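Local coordinates for D-alanyl-D-alanine carboxypeptidase (Vibrio cholerae, PDB 5TR7), which probably removes the terminal D-alanine from peptidoglycan precursor peptides, as a serine-type, penicillin-binding D-Ala-D-Ala carboxypeptidase of the peptidase S11 family, at residues Q5-K9 against V227-D231; G10-M14 against P150-L155. All blocks are in the same frame, centred on the assembly; numbering follows the deposited sequence.

In the fold
Contacts 1 and 2 use consecutive pieces of the chain near the N-terminus, their centres about 12 Å apart: one lays the approach to a strand beside its neighbour, the next packs the strand itself against a helix. In contact 1 the loop 5-9 meets the end of strand 221-230; in contact 2 segment 10-14 packs against the first turns of helix 150-163. Strands 10-15 and 221-230 are neighbours in the five-stranded antiparallel sheet, and Met-228 N sits 2.9 Å from Gly-10 O, a probable hydrogen bond. Contact 2 is nested inside the loop that contact 1 closes. Met-228 also packs on Pro-150 and Leu-153, its side chain about 10 Å from those of Ser-35 and Lys-201, the predicted nucleophile and substrate-binding residue.

Contact 1 of 2, residues Q5-K9 against V227-D231; sequences QIAAK and VMGTD
The lead-in 5-9, without regular structure over most of its length, runs beside the end of strand 221-230. Ile-6, extended and with chi1 m, directs its CB toward the strand, CG2 lying 4.5 Å from Val-227 CG1. Ala-7 (phi/psi -83/80) is the centre of an inverse gamma turn, closed by a weak hydrogen bond from Ala-8 N to Ile-6 O (3.0 Å); Ala-7 O is 3.5 Å from Thr-230 CG2. Ala-8, extended again, puts CB 3.5 Å from both Val-227 CG1 and Met-228 O, its CA 4.7 Å from Thr-230 CA. At Lys-9 (-71/-31) the chain turns out of this extended form, with Lys-9 CA 4.9 Å from Gly-229 CA. Lys-9 N forms two weak hydrogen bonds, to Met-228 O (2.9 Å) and Gly-229 O (3.4 Å), while its all-trans side chain leads away. Gly-229 has phi/psi 77/48; a CB there would clash with Lys-9 CB at 2.9 Å. Thr-230 (chi1 p) hydrogen-bonds through OG1 to Tyr-210 O. Gly-229 and Thr-230 both face Tyr-210, a classic G1 beta bulge at the end of a sheet strand.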
loop_
_atom_site.group_PDB
_atom_site.type_symbol
_atom_site.label_atom_id
_atom_site.label_comp_id
_atom_site.label_asym_id
_atom_site.label_seq_id
_atom_site.Cartn_x
_atom_site.Cartn_y
_atom_site.Cartn_z
ATOM N N GLN A 5 23.015 7.124 -5.352
ATOM C CA GLN A 5 23.040 5.713 -5.087
ATOM C C GLN A 5 22.136 5.501 -3.945
ATOM O O GLN A 5 22.153 6.244 -2.974
ATOM C CB GLN A 5 24.443 5.179 -4.867
ATOM C CG GLN A 5 25.166 5.302 -6.203
ATOM C CD GLN A 5 26.389 4.420 -6.355
ATOM O OE1 GLN A 5 26.656 3.538 -5.530
ATOM N NE2 GLN A 5 27.126 4.640 -7.431
ATOM N N ILE A 6 21.303 4.487 -4.102
ATOM C CA ILE A 6 20.293 4.164 -3.156
ATOM C C ILE A 6 20.574 2.794 -2.679
ATOM O O ILE A 6 20.807 1.938 -3.484
ATOM C CB ILE A 6 18.918 4.221 -3.891
ATOM C CG1 ILE A 6 18.624 5.628 -4.442
ATOM C CG2 ILE A 6 17.772 3.743 -3.023
ATOM C CD1 ILE A 6 18.617 6.730 -3.422
ATOM N N ALA A 7 20.611 2.568 -1.387
ATOM C CA ALA A 7 20.919 1.218 -0.851
ATOM C C ALA A 7 19.625 0.381 -0.851
ATOM O O ALA A 7 18.967 0.212 0.171
ATOM C CB ALA A 7 21.492 1.344 0.563
ATOM N N ALA A 8 19.252 -0.156 -2.006
ATOM C CA ALA A 8 18.036 -0.915 -2.097
ATOM C C ALA A 8 18.157 -1.863 -3.253
ATOM O O ALA A 8 18.846 -1.569 -4.188
ATOM C CB ALA A 8 16.854 0.041 -2.317
ATOM N N LYS A 9 17.445 -2.980 -3.224
ATOM C CA LYS A 9 17.528 -3.952 -4.316
ATOM C C LYS A 9 16.858 -3.448 -5.618
ATOM O O LYS A 9 17.301 -3.768 -6.713
ATOM C CB LYS A 9 16.951 -5.261 -3.836
ATOM C CG LYS A 9 17.123 -6.459 -4.764
ATOM C CD LYS A 9 16.193 -7.566 -4.299
ATOM C CE LYS A 9 16.227 -8.815 -5.152
ATOM N NZ LYS A 9 15.128 -9.711 -4.677
ATOM N N VAL A 227 10.840 2.072 -2.983
ATOM C CA VAL A 227 12.174 1.523 -2.589
ATOM C C VAL A 227 11.908 0.120 -2.095
ATOM O O VAL A 227 11.060 -0.090 -1.272
ATOM C CB VAL A 227 12.865 2.439 -1.555
ATOM C CG1 VAL A 227 14.172 1.876 -1.090
ATOM C CG2 VAL A 227 13.151 3.786 -2.212
ATOM N N MET A 228 12.598 -0.848 -2.666
ATOM C CA MET A 228 12.399 -2.251 -2.286
ATOM C C MET A 228 13.669 -2.881 -1.833
ATOM O O MET A 228 14.689 -2.728 -2.466
ATOM C CB MET A 228 11.905 -3.078 -3.493
ATOM C CG MET A 228 10.692 -2.453 -4.159
ATOM S SD MET A 228 9.186 -2.477 -3.166
ATOM C CE MET A 228 8.837 -4.271 -3.418
ATOM N N GLY A 229 13.580 -3.610 -0.737
ATOM C CA GLY A 229 14.721 -4.359 -0.278
ATOM C C GLY A 229 15.815 -3.594 0.411
ATOM O O GLY A 229 16.936 -3.774 0.063
ATOM N N THR A 230 15.469 -2.738 1.364
ATOM C CA THR A 230 16.461 -2.019 2.203
ATOM C C THR A 230 16.759 -2.889 3.409
ATOM O O THR A 230 15.975 -3.746 3.812
ATOM C CB THR A 230 15.987 -0.660 2.717
ATOM O OG1 THR A 230 14.743 -0.800 3.391
ATOM C CG2 THR A 230 15.789 0.280 1.523
ATOM N N ASP A 231 17.922 -2.703 3.986
ATOM C CA ASP A 231 18.326 -3.511 5.120
ATOM C C ASP A 231 17.645 -3.293 6.477
ATOM O O ASP A 231 17.721 -4.175 7.281
ATOM C CB ASP A 231 19.859 -3.471 5.215
ATOM C CG ASP A 231 20.538 -4.264 4.046
ATOM O OD1 ASP A 231 19.857 -5.017 3.318
ATOM O OD2 ASP A 231 21.775 -4.182 3.896
#

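Contact 2 of 2, residues G10-M14 against P150-L155; sequences GYVLM and PYDLAL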
loop_
_atom_site.group_PDB
_atom_site.type_symbol
_atom_site.label_atom_id
_atom_site.label_comp_id
_atom_site.label_asym_id
_atom_site.label_seq_id
_atom_site.Cartn_x
_atom_site.Cartn_y
_atom_site.Cartn_z
ATOM N N GLY A 10 15.823 -2.638 -5.495
ATOM C CA GLY A 10 15.171 -2.039 -6.645
ATOM C C GLY A 10 14.467 -0.738 -6.268
ATOM O O GLY A 10 14.008 -0.602 -5.154
ATOM N N TYR A 11 14.398 0.221 -7.173
ATOM C CA TYR A 11 13.645 1.427 -6.883
ATOM C C TYR A 11 13.217 2.119 -8.119
ATOM O O TYR A 11 13.708 1.828 -9.220
ATOM C CB TYR A 11 14.459 2.403 -6.028
ATOM C CG TYR A 11 15.730 2.943 -6.687
ATOM C CD1 TYR A 11 15.696 4.058 -7.525
ATOM C CD2 TYR A 11 16.972 2.360 -6.449
ATOM C CE1 TYR A 11 16.859 4.573 -8.088
ATOM C CE2 TYR A 11 18.131 2.869 -7.006
ATOM C CZ TYR A 11 18.061 3.983 -7.814
ATOM O OH TYR A 11 19.201 4.504 -8.370
ATOM N N VAL A 12 12.235 2.995 -7.925
ATOM C CA VAL A 12 11.766 3.859 -8.988
ATOM C C VAL A 12 11.345 5.171 -8.406
ATOM O O VAL A 12 10.816 5.216 -7.304
ATOM C CB VAL A 12 10.692 3.239 -9.883
ATOM C CG1 VAL A 12 9.481 2.863 -9.107
ATOM C CG2 VAL A 12 10.293 4.238 -10.959
ATOM N N LEU A 13 11.606 6.244 -9.120
ATOM C CA LEU A 13 11.198 7.551 -8.694
ATOM C C LEU A 13 10.423 8.079 -9.851
ATOM O O LEU A 13 10.917 8.123 -10.930
ATOM C CB LEU A 13 12.397 8.421 -8.417
ATOM C CG LEU A 13 12.113 9.887 -8.178
ATOM C CD1 LEU A 13 11.047 10.058 -7.141
ATOM C CD2 LEU A 13 13.367 10.612 -7.770
ATOM N N MET A 14 9.202 8.494 -9.620
ATOM C CA MET A 14 8.336 8.950 -10.688
ATOM C C MET A 14 7.710 10.277 -10.412
ATOM O O MET A 14 7.281 10.550 -9.295
ATOM C CB MET A 14 7.233 7.902 -10.871
ATOM C CG MET A 14 6.117 8.265 -11.830
ATOM S SD MET A 14 4.827 7.017 -11.885
ATOM C CE MET A 14 5.615 5.802 -12.934
ATOM N N PRO A 150 8.678 -2.716 -8.963
ATOM C CA PRO A 150 8.723 -1.356 -8.459
ATOM C C PRO A 150 7.966 -0.384 -9.336
ATOM O O PRO A 150 7.321 0.532 -8.822
ATOM C CB PRO A 150 10.200 -1.010 -8.511
ATOM C CG PRO A 150 10.877 -2.316 -8.302
ATOM C CD PRO A 150 9.993 -3.366 -8.893
ATOM N N TYR A 151 8.107 -0.539 -10.645
ATOM C CA TYR A 151 7.431 0.356 -11.551
ATOM C C TYR A 151 5.918 0.211 -11.410
ATOM O O TYR A 151 5.225 1.219 -11.260
ATOM C CB TYR A 151 7.838 0.080 -12.999
ATOM C CG TYR A 151 7.126 0.960 -13.970
ATOM C CD1 TYR A 151 7.392 2.337 -14.012
ATOM C CD2 TYR A 151 6.161 0.455 -14.820
ATOM C CE1 TYR A 151 6.675 3.169 -14.856
ATOM C CE2 TYR A 151 5.460 1.287 -15.681
ATOM C CZ TYR A 151 5.761 2.620 -15.731
ATOM O OH TYR A 151 5.071 3.418 -16.600
ATOM N N ASP A 152 5.421 -1.026 -11.427
ATOM C CA ASP A 152 3.983 -1.253 -11.274
ATOM C C ASP A 152 3.454 -0.725 -9.938
ATOM O O ASP A 152 2.345 -0.211 -9.878
ATOM C CB ASP A 152 3.616 -2.703 -11.436
ATOM C CG ASP A 152 3.791 -3.218 -12.890
ATOM O OD1 ASP A 152 4.317 -2.499 -13.780
ATOM O OD2 ASP A 152 3.376 -4.355 -13.125
ATOM N N LEU A 153 4.238 -0.920 -8.883
ATOM C CA LEU A 153 3.858 -0.407 -7.583
ATOM C C LEU A 153 3.811 1.140 -7.598
ATOM O O LEU A 153 2.918 1.732 -6.991
ATOM C CB LEU A 153 4.796 -0.984 -6.474
ATOM C CG LEU A 153 4.665 -2.510 -6.247
ATOM C CD1 LEU A 153 5.839 -3.091 -5.519
ATOM C CD2 LEU A 153 3.398 -2.796 -5.487
ATOM N N ALA A 154 4.673 1.788 -8.390
ATOM C CA ALA A 154 4.625 3.220 -8.511
ATOM C C ALA A 154 3.333 3.653 -9.194
ATOM O O ALA A 154 2.698 4.651 -8.792
ATOM C CB ALA A 154 5.783 3.693 -9.346
ATOM N N LEU A 155 2.973 2.940 -10.272
ATOM C CA LEU A 155 1.725 3.240 -10.976
ATOM C C LEU A 155 0.585 3.091 -9.991
ATOM O O LEU A 155 -0.292 3.892 -9.967
ATOM C CB LEU A 155 1.488 2.270 -12.161
ATOM C CG LEU A 155 2.330 2.403 -13.421
ATOM C CD1 LEU A 155 2.117 1.229 -14.424
ATOM C CD2 LEU A 155 2.096 3.735 -14.096
#
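Here a helix and a strand fit together by matching side-chain length to the gap between them. The axes of strand 10-14 and helix 150-155 approach to 7.8 Å and run in broadly the same direction, 37° apart (signed crossing angle -37°). With no hydrogen bond between the segments, the fit rests on packing. At the near end Gly-10 and Tyr-11 offer backbone to the proline ring: Gly-10 C is 4.4 Å from Pro-150 CG, and Tyr-11 C 4.4 Å from Pro-150 CB. Val-12 is the central bump. Its CG1 enters the hollow between the first and second turns, 3.2 Å from Pro-150 O, 4.0 Å from Pro-150 CB and 3.8 Å from Ala-154 CB; the short alanine side chain lets the valine sit close.

Further on, the gap between the backbones is wider, with Met-14 CA 7.2 Å from Ala-154 CA, and a longer side chain spans it. Extended through chi1 and chi2 (both t) and then turned at chi3 (m), Met-14 brings CE into a pocket of three residues, 3.4 Å from Tyr-151 CE1, 4.2 Å from Ala-154 CB and 4.2 Å from Leu-155 CD2. Tyr-11 and Leu-13 point away from this helix and pack on Leu-243 of helix 233-251. Strand 10-15 is thus sandwiched between helices on both faces, the layered alpha-beta-alpha architecture of the serine beta-lactamase/penicillin-binding protein fold, to which the S11 carboxypeptidases belong.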